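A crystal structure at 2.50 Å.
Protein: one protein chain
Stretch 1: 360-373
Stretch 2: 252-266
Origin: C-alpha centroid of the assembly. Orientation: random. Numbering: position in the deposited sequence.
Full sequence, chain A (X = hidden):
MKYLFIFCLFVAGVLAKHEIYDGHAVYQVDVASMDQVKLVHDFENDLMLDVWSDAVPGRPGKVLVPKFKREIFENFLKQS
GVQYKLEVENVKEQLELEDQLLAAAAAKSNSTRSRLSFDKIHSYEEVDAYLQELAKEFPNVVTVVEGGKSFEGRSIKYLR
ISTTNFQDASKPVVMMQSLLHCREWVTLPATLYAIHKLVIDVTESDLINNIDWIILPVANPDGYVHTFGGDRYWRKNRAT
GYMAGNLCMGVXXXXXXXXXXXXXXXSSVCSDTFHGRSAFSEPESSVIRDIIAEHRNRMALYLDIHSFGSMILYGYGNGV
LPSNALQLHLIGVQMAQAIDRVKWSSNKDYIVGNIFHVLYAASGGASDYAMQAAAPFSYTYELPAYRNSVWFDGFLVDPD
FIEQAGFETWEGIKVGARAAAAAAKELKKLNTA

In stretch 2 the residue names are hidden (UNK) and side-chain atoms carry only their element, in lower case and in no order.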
ATOM      1  N   TYR A 360      15.105  -1.012   2.325  1.00 36.31           N
ATOM      2  CA  TYR A 360      16.188  -0.177   1.806  1.00 36.75           C
ATOM      3  C   TYR A 360      15.870   1.301   2.064  1.00 39.23           C
ATOM      4  O   TYR A 360      14.738   1.692   2.399  1.00 38.04           O
ATOM      5  CB  TYR A 360      16.381  -0.382   0.304  1.00 37.99           C
ATOM      6  CG  TYR A 360      17.778  -0.060  -0.199  1.00 43.69           C
ATOM      7  CD1 TYR A 360      18.799  -0.995  -0.153  1.00 46.02           C
ATOM      8  CD2 TYR A 360      18.101   1.184  -0.729  1.00 45.80           C
ATOM      9  CE1 TYR A 360      20.075  -0.714  -0.599  1.00 46.01           C
ATOM     10  CE2 TYR A 360      19.377   1.485  -1.178  1.00 45.08           C
ATOM     11  CZ  TYR A 360      20.362   0.528  -1.110  1.00 44.52           C
ATOM     12  OH  TYR A 360      21.646   0.766  -1.547  1.00 44.35           O
ATOM     13  N   ALA A 361      16.885   2.156   1.896  1.00 36.30           N
ATOM     14  CA  ALA A 361      16.687   3.586   2.150  1.00 36.75           C
ATOM     15  C   ALA A 361      15.544   4.139   1.310  1.00 33.42           C
ATOM     16  O   ALA A 361      15.463   3.918   0.122  1.00 37.14           O
ATOM     17  CB  ALA A 361      17.997   4.345   1.979  1.00 34.78           C
ATOM     18  N   ALA A 362      14.668   4.891   1.943  1.00 32.10           N
ATOM     19  CA  ALA A 362      13.504   5.490   1.294  1.00 32.76           C
ATOM     20  C   ALA A 362      13.135   6.794   1.995  1.00 33.12           C
ATOM     21  O   ALA A 362      13.265   6.929   3.198  1.00 37.78           O
ATOM     22  CB  ALA A 362      12.282   4.581   1.316  1.00 23.95           C
ATOM     23  N   SER A 363      12.630   7.750   1.251  1.00 35.64           N
ATOM     24  CA  SER A 363      12.196   9.026   1.781  1.00 36.77           C
ATOM     25  C   SER A 363      10.891   9.482   1.144  1.00 34.55           C
ATOM     26  O   SER A 363      10.487   8.911   0.133  1.00 29.96           O
ATOM     27  CB  SER A 363      13.256  10.113   1.551  1.00 37.59           C
ATOM     28  OG  SER A 363      13.515  10.171   0.144  1.00 44.47           O
ATOM     29  N   GLY A 364      10.255  10.475   1.794  1.00 32.19           N
ATOM     30  CA  GLY A 364       8.987  10.962   1.230  1.00 30.05           C
ATOM     31  C   GLY A 364       7.820  10.024   1.504  1.00 26.36           C
ATOM     32  O   GLY A 364       6.802  10.175   0.829  1.00 26.60           O
ATOM     33  N   GLY A 365       7.938   9.100   2.437  1.00 23.54           N
ATOM     34  CA  GLY A 365       6.893   8.144   2.702  1.00 22.04           C
ATOM     35  C   GLY A 365       5.792   8.754   3.549  1.00 22.86           C
ATOM     36  O   GLY A 365       5.966   9.660   4.359  1.00 24.02           O
ATOM     37  N   ALA A 366       4.585   8.252   3.353  1.00 25.49           N
ATOM     38  CA  ALA A 366       3.388   8.739   4.034  1.00 22.06           C
ATOM     39  C   ALA A 366       3.447   8.494   5.529  1.00 21.04           C
ATOM     40  O   ALA A 366       3.257   9.402   6.339  1.00 27.10           O
ATOM     41  CB  ALA A 366       2.184   8.022   3.437  1.00 26.59           C
ATOM     42  N   SER A 367       3.760   7.281   5.962  1.00 19.52           N
ATOM     43  CA  SER A 367       3.840   6.950   7.385  1.00 21.43           C
ATOM     44  C   SER A 367       4.901   7.762   8.131  1.00 20.31           C
ATOM     45  O   SER A 367       4.688   8.105   9.294  1.00 18.24           O
ATOM     46  CB  SER A 367       4.022   5.455   7.614  1.00 17.78           C
ATOM     47  OG  SER A 367       5.213   4.903   7.100  1.00 23.62           O
ATOM     48  N   ASP A 368       6.022   8.068   7.465  1.00 18.49           N
ATOM     49  CA  ASP A 368       7.057   8.884   8.075  1.00 20.25           C
ATOM     50  C   ASP A 368       6.604  10.323   8.347  1.00 22.30           C
ATOM     51  O   ASP A 368       6.937  10.904   9.383  1.00 26.78           O
ATOM     52  CB  ASP A 368       8.322   8.904   7.201  1.00 17.47           C
ATOM     53  CG  ASP A 368       9.164   7.667   7.375  1.00 16.86           C
ATOM     54  OD1 ASP A 368      10.152   7.478   6.642  1.00 28.70           O
ATOM     55  OD2 ASP A 368       8.891   6.789   8.207  1.00 23.75           O
ATOM     56  N   TYR A 369       5.853  10.899   7.402  1.00 17.84           N
ATOM     57  CA  TYR A 369       5.371  12.245   7.517  1.00 21.82           C
ATOM     58  C   TYR A 369       4.316  12.362   8.632  1.00 22.82           C
ATOM     59  O   TYR A 369       4.432  13.279   9.452  1.00 30.04           O
ATOM     60  CB  TYR A 369       4.823  12.796   6.191  1.00 20.30           C
ATOM     61  CG  TYR A 369       4.142  14.156   6.331  1.00 24.85           C
ATOM     62  CD1 TYR A 369       4.875  15.339   6.277  1.00 28.41           C
ATOM     63  CD2 TYR A 369       2.780  14.293   6.529  1.00 26.08           C
ATOM     64  CE1 TYR A 369       4.302  16.583   6.401  1.00 26.51           C
ATOM     65  CE2 TYR A 369       2.151  15.503   6.662  1.00 25.80           C
ATOM     66  CZ  TYR A 369       2.930  16.651   6.597  1.00 29.98           C
ATOM     67  OH  TYR A 369       2.306  17.861   6.728  1.00 29.90           O
ATOM     68  N   ALA A 370       3.399  11.430   8.660  1.00 21.04           N
ATOM     69  CA  ALA A 370       2.357  11.348   9.658  1.00 24.95           C
ATOM     70  C   ALA A 370       2.905  11.249  11.077  1.00 23.99           C
ATOM     71  O   ALA A 370       2.379  11.907  11.961  1.00 22.51           O
ATOM     72  CB  ALA A 370       1.540  10.060   9.439  1.00 23.15           C
ATOM     73  N   MET A 371       3.975  10.477  11.217  1.00 29.31           N
ATOM     74  CA  MET A 371       4.750  10.374  12.452  1.00 29.90           C
ATOM     75  C   MET A 371       5.375  11.706  12.863  1.00 27.15           C
ATOM     76  O   MET A 371       5.391  12.043  14.034  1.00 30.53           O
ATOM     77  CB  MET A 371       5.847   9.320  12.283  1.00 33.48           C
ATOM     78  CG  MET A 371       6.747   9.219  13.502  1.00 28.66           C
ATOM     79  SD  MET A 371       6.672   7.590  14.263  1.00 23.72           S
ATOM     80  CE  MET A 371       6.804   8.203  15.968  1.00 30.11           C
ATOM     81  N   GLN A 372       5.857  12.461  11.898  1.00 28.40           N
ATOM     82  CA  GLN A 372       6.516  13.741  12.139  1.00 31.29           C
ATOM     83  C   GLN A 372       5.535  14.858  12.447  1.00 29.73           C
ATOM     84  O   GLN A 372       5.786  15.815  13.196  1.00 29.17           O
ATOM     85  CB  GLN A 372       7.348  14.126  10.915  1.00 35.50           C
ATOM     86  CG  GLN A 372       7.974  15.491  10.961  1.00 40.52           C
ATOM     87  CD  GLN A 372       8.490  15.991   9.629  1.00 46.59           C
ATOM     88  OE1 GLN A 372       7.744  16.178   8.667  1.00 51.76           O
ATOM     89  NE2 GLN A 372       9.793  16.245   9.514  1.00 49.38           N
ATOM     90  N   ALA A 373       4.354  14.815  11.830  1.00 28.69           N
ATOM     91  CA  ALA A 373       3.373  15.885  12.086  1.00 27.27           C
ATOM     92  C   ALA A 373       2.169  15.513  12.938  1.00 25.10           C
ATOM     93  O   ALA A 373       1.438  16.471  13.187  1.00 27.11           O
ATOM     94  CB  ALA A 373       2.938  16.436  10.741  1.00 23.31           C
ATOM     95  N   UNK A 252       5.695   8.864  -7.989  1.00 22.77           N
ATOM     96  CA  UNK A 252       5.508   7.897  -6.909  1.00 21.26           C
ATOM     97  C   UNK A 252       5.032   8.668  -5.667  1.00 21.08           C
ATOM     98  O   UNK A 252       5.798   9.389  -5.024  1.00 15.39           O
ATOM     99  c   UNK A 252       6.827   7.198  -6.606  1.00 23.22           C
ATOM    100  o   UNK A 252       7.693   5.314  -5.496  1.00 26.05           O
ATOM    101  c   UNK A 252       6.705   6.068  -5.604  1.00 21.78           C
ATOM    102  o   UNK A 252       5.634   5.949  -4.948  1.00 17.02           O
ATOM    103  N   UNK A 253       3.744   8.473  -5.354  1.00 19.32           N
ATOM    104  CA  UNK A 253       3.161   9.227  -4.215  1.00 18.54           C
ATOM    105  C   UNK A 253       3.758   8.908  -2.868  1.00 16.13           C
ATOM    106  O   UNK A 253       3.735   9.692  -1.928  1.00 16.67           O
ATOM    107  c   UNK A 253       1.655   8.998  -4.168  1.00 15.73           C
ATOM    108  c   UNK A 253      -0.629   9.108  -5.186  1.00 15.02           C
ATOM    109  c   UNK A 253       0.836   9.519  -5.344  1.00 20.09           C
ATOM    110  c   UNK A 253       0.956  11.057  -5.444  1.00 16.57           C
ATOM    111  N   UNK A 254       4.412   7.755  -2.731  1.00 19.08           N
ATOM    112  CA  UNK A 254       5.047   7.366  -1.476  1.00 19.57           C
ATOM    113  C   UNK A 254       6.446   7.932  -1.392  1.00 16.94           C
ATOM    114  O   UNK A 254       7.275   7.522  -0.575  1.00 19.49           O
ATOM    115  o   UNK A 254       4.527   6.313   1.022  1.00 13.81           O
ATOM    116  c   UNK A 254       5.021   5.850  -1.289  1.00 13.56           C
ATOM    117  c   UNK A 254       4.924   5.475   0.200  1.00 22.93           C
ATOM    118  n   UNK A 254       5.275   4.258   0.585  1.00 22.85           N
ATOM    119  N   UNK A 255       6.766   8.889  -2.255  1.00 14.93           N
ATOM    120  CA  UNK A 255       8.053   9.563  -2.269  1.00 19.06           C
ATOM    121  C   UNK A 255       7.796  11.082  -2.375  1.00 19.77           C
ATOM    122  O   UNK A 255       8.692  11.898  -2.466  1.00 19.91           O
ATOM    123  n   UNK A 255      10.224   5.636  -2.784  1.00 46.40           N
ATOM    124  c   UNK A 255       8.947   9.117  -3.398  1.00 21.30           C
ATOM    125  c   UNK A 255      11.337   4.927  -2.839  1.00 50.90           C
ATOM    126  c   UNK A 255      10.179   7.084  -2.677  1.00 33.21           C
ATOM    127  c   UNK A 255       9.121   7.628  -3.626  1.00 26.83           C
ATOM    128  n   UNK A 255      12.519   5.541  -2.794  1.00 50.35           N
ATOM    129  n   UNK A 255      11.230   3.603  -2.948  1.00 54.41           N
ATOM    130  N   UNK A 256       6.528  11.471  -2.361  1.00 18.86           N
ATOM    131  CA  UNK A 256       6.101  12.849  -2.478  1.00 17.79           C
ATOM    132  C   UNK A 256       5.714  13.516  -1.155  1.00 21.07           C
ATOM    133  O   UNK A 256       5.185  14.639  -1.122  1.00 19.64           O
ATOM    134  n   UNK A 256       3.491  14.752  -3.877  1.00 16.09           N
ATOM    135  c   UNK A 256       4.908  12.872  -3.434  1.00 15.33           C
ATOM    136  c   UNK A 256       4.711  14.247  -4.064  1.00 18.84           C
ATOM    137  o   UNK A 256       5.628  14.757  -4.681  1.00 16.68           O
ATOM    138  N   UNK A 257       6.024  12.877  -0.018  1.00 23.07           N
ATOM    139  CA  UNK A 257       5.703  13.476   1.297  1.00 23.91           C
ATOM    140  C   UNK A 257       6.860  14.247   1.885  1.00 24.96           C
ATOM    141  O   UNK A 257       7.992  14.016   1.515  1.00 27.52           O
ATOM    142  c   UNK A 257       3.606  10.980   0.991  1.00 16.34           C
ATOM    143  c   UNK A 257       5.228  12.418   2.288  1.00 22.88           C
ATOM    144  c   UNK A 257       1.245  10.996   1.465  1.00 20.71           C
ATOM    145  c   UNK A 257       2.745  12.367   2.726  1.00 21.35           C
ATOM    146  c   UNK A 257       2.329  10.541   0.718  1.00 18.86           C
ATOM    147  c   UNK A 257       1.456  11.933   2.478  1.00 16.48           C
ATOM    148  c   UNK A 257       3.841  11.898   2.002  1.00 19.81           C
ATOM    149  N   UNK A 258       6.586  15.194   2.762  1.00 31.04           N
ATOM    150  CA  UNK A 258       7.505  16.173   3.283  1.00 30.26           C
ATOM    151  C   UNK A 258       8.556  15.715   4.246  1.00 35.05           C
ATOM    152  O   UNK A 258       9.486  16.487   4.512  1.00 41.39           O
ATOM    153  N   UNK A 259       8.525  14.484   4.724  1.00 37.86           N
ATOM    154  CA  UNK A 259       9.561  13.975   5.629  1.00 35.98           C
ATOM    155  C   UNK A 259      10.799  13.561   4.859  1.00 35.93           C
ATOM    156  O   UNK A 259      10.880  12.505   4.228  1.00 35.66           O
ATOM    157  c   UNK A 259       9.449  12.724   7.835  1.00 35.80           C
ATOM    158  s   UNK A 259      11.110  12.115   8.088  1.00 50.05           S
ATOM    159  c   UNK A 259       8.981  12.802   6.413  1.00 38.82           C
ATOM    160  c   UNK A 259      11.651  13.165   9.429  1.00 50.30           C
ATOM    161  N   UNK A 260      11.784  14.439   4.821  1.00 36.10           N
ATOM    162  CA  UNK A 260      13.066  14.221   4.146  1.00 36.32           C
ATOM    163  C   UNK A 260      12.935  13.993   2.640  1.00 39.20           C
ATOM    164  O   UNK A 260      13.598  13.168   1.982  1.00 38.61           O
ATOM    165  o   UNK A 260      13.984  12.707   7.166  1.00 44.64           O
ATOM    166  c   UNK A 260      14.306  13.411   6.201  1.00 43.25           C
ATOM    167  n   UNK A 260      15.059  14.502   6.371  1.00 42.16           N
ATOM    168  c   UNK A 260      13.858  13.086   4.786  1.00 35.56           C
ATOM    169  N   UNK A 261      12.052  14.775   2.006  1.00 36.18           N
ATOM    170  CA  UNK A 261      11.761  14.597   0.591  1.00 38.61           C
ATOM    171  C   UNK A 261      13.002  14.706  -0.281  1.00 38.63           C
ATOM    172  O   UNK A 261      13.827  15.577  -0.038  1.00 42.13           O
ATOM    173  c   UNK A 261       9.388  14.735  -1.865  1.00 36.98           C
ATOM    174  c   UNK A 261      10.958  16.249  -2.364  1.00 34.33           C
ATOM    175  c   UNK A 261      10.693  15.619   0.166  1.00 37.21           C
ATOM    176  c   UNK A 261      11.984  17.201  -2.426  1.00 33.92           C
ATOM    177  c   UNK A 261      12.316  17.730  -3.667  1.00 31.93           C
ATOM    178  c   UNK A 261      10.320  15.860  -3.542  1.00 34.68           C
ATOM    179  c   UNK A 261      10.681  16.394  -4.790  1.00 34.87           C
ATOM    180  n   UNK A 261       9.354  14.936  -3.219  1.00 36.09           N
ATOM    181  c   UNK A 261      11.671  17.316  -4.854  1.00 20.34           C
ATOM    182  c   UNK A 261      10.344  15.527  -1.293  1.00 39.61           C
ATOM    183  N   UNK A 262      13.077  13.903  -1.335  1.00 39.41           N
ATOM    184  CA  UNK A 262      14.145  13.979  -2.307  1.00 38.94           C
ATOM    185  C   UNK A 262      15.492  13.402  -1.927  1.00 38.35           C
ATOM    186  O   UNK A 262      16.421  13.458  -2.759  1.00 39.24           O
ATOM    187  N   UNK A 263      15.635  12.851  -0.723  1.00 41.09           N
ATOM    188  CA  UNK A 263      16.937  12.388  -0.246  1.00 41.02           C
ATOM    189  C   UNK A 263      17.183  10.944  -0.659  1.00 40.59           C
ATOM    190  O   UNK A 263      18.321  10.527  -0.829  1.00 40.15           O
ATOM    191  o   UNK A 263      16.049  11.767   1.890  1.00 45.96           O
ATOM    192  c   UNK A 263      17.074  13.994   1.655  1.00 37.12           C
ATOM    193  c   UNK A 263      17.096  12.526   1.273  1.00 40.75           C
ATOM    194  N   UNK A 264      16.094  10.184  -0.828  1.00 41.30           N
ATOM    195  CA  UNK A 264      16.256   8.771  -1.203  1.00 41.57           C
ATOM    196  C   UNK A 264      15.223   8.343  -2.237  1.00 40.07           C
ATOM    197  O   UNK A 264      14.505   7.358  -2.059  1.00 40.97           O
ATOM    198  c   UNK A 264      16.231   7.900   0.045  1.00 33.15           C
ATOM    199  N   UNK A 265      15.200   9.019  -3.373  1.00 40.57           N
ATOM    200  CA  UNK A 265      14.277   8.762  -4.457  1.00 41.48           C
ATOM    201  C   UNK A 265      14.839   9.216  -5.800  1.00 42.07           C
ATOM    202  O   UNK A 265      15.916   9.797  -5.843  1.00 45.81           O
ATOM    203  o   UNK A 265      13.236  10.798  -3.762  1.00 41.50           O
ATOM    204  c   UNK A 265      12.943   9.466  -4.181  1.00 43.48           C
ATOM    205  N   UNK A 266      14.199   8.842  -6.896  1.00 40.50           N
ATOM    206  CA  UNK A 266      14.644   9.119  -8.233  1.00 39.54           C
ATOM    207  C   UNK A 266      14.299  10.519  -8.731  1.00 39.72           C
ATOM    208  O   UNK A 266      13.258  11.117  -8.445  1.00 37.52           O
ATOM    209  c   UNK A 266      14.048   8.115  -9.246  1.00 41.63           C
ATOM    210  o   UNK A 266      14.522   8.628 -10.508  1.00 43.96           O
TER
HETATM  211  O   HOH W   1       4.226   4.517   3.998  1.00 27.14           O
HETATM  212  O   HOH W   2      10.651   9.841   4.937  1.00 23.05           O

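Position 252 carries two carbons, the second bearing two oxygens, and lies out of reach of stretch 1: Asp-252. Four carbons forked at the second, with the end leading away, make position 253 Leu-253.

At position 254 two carbons end in one oxygen and one nitrogen. The oxygen lies 3.0 Å from Ala-366 N, an amide with no earlier carbonyl of its helix to bond. This is Asn-254, and its OD1 accepts the hydrogen bond from Ala-366 N at 3.0 Å, just after the N-cap Gly-365. Position 255 has three carbons, a nitrogen, then a carbon with two more nitrogens; Ala-362 CB sits over one face of this planar end, and the third carbon is 3.4 Å from Ser-363 O, hence Arg-255. Position 256, two carbons then an oxygen and a nitrogen, with CA-to-CB pointing away, is Asn-256.

At position 257 a carbon leads to a six-carbon ring, with Ala-366 CA 3.7 Å from the ring centroid, almost on its normal: Phe-257. Its backbone N donates to Gly-364 O at 2.9 Å. Position 258 has no side-chain atoms, and its backbone N approaches Tyr-369 CD1 to 3.9 Å; it is Gly-258. An ideal CB here would be tight against the tyrosine ring.

At position 259 an unbranched chain of two carbons, a sulfur and a carbon packs on the helix, its second carbon 3.5 Å from Asp-368 O and its last 3.6 Å from Gln-372 NE2: Met-259. Position 260, two carbons with an oxygen and a nitrogen, has its backbone O 3.1 Å from Ser-363 CB and is Asn-260. At position 261 CA-to-CB points away from stretch 1; one carbon leads to fused rings of eight carbons and one nitrogen: Trp-261. Position 262 lacks a side chain and has phi 77°, which favours Gly-262.

At position 263 one carbon carries an oxygen and a carbon, the oxygen 3.3 Å from Ser-363 CB, giving Thr-263. Position 264 has a single carbon, CB, 3.8 Å from Ala-362 C, and is Ala-264. Positions 265 and 266 each hold one carbon and one oxygen; the oxygen at position 265 is 4.0 Å from Ser-363 OG, and position 266 is out of reach: Ser-265 and Ser-266.

The contact is anchored by backbone pairing at Gly-364, whose N donates to Met-259 O at 3.2 Å; a CB there would clash with Arg-255 O. Ser-363 OG accepts from Ala-264 N at 2.8 Å, and water 2 donates to both Met-259 O and Asp-368 OD1. Phe-257 and Met-259 then pack against the helix, so polar bonds fix the loop and apolar surfaces extend the contact along the helix.

Stretch 2 (252-266) DLNRNFGMNWGTASS
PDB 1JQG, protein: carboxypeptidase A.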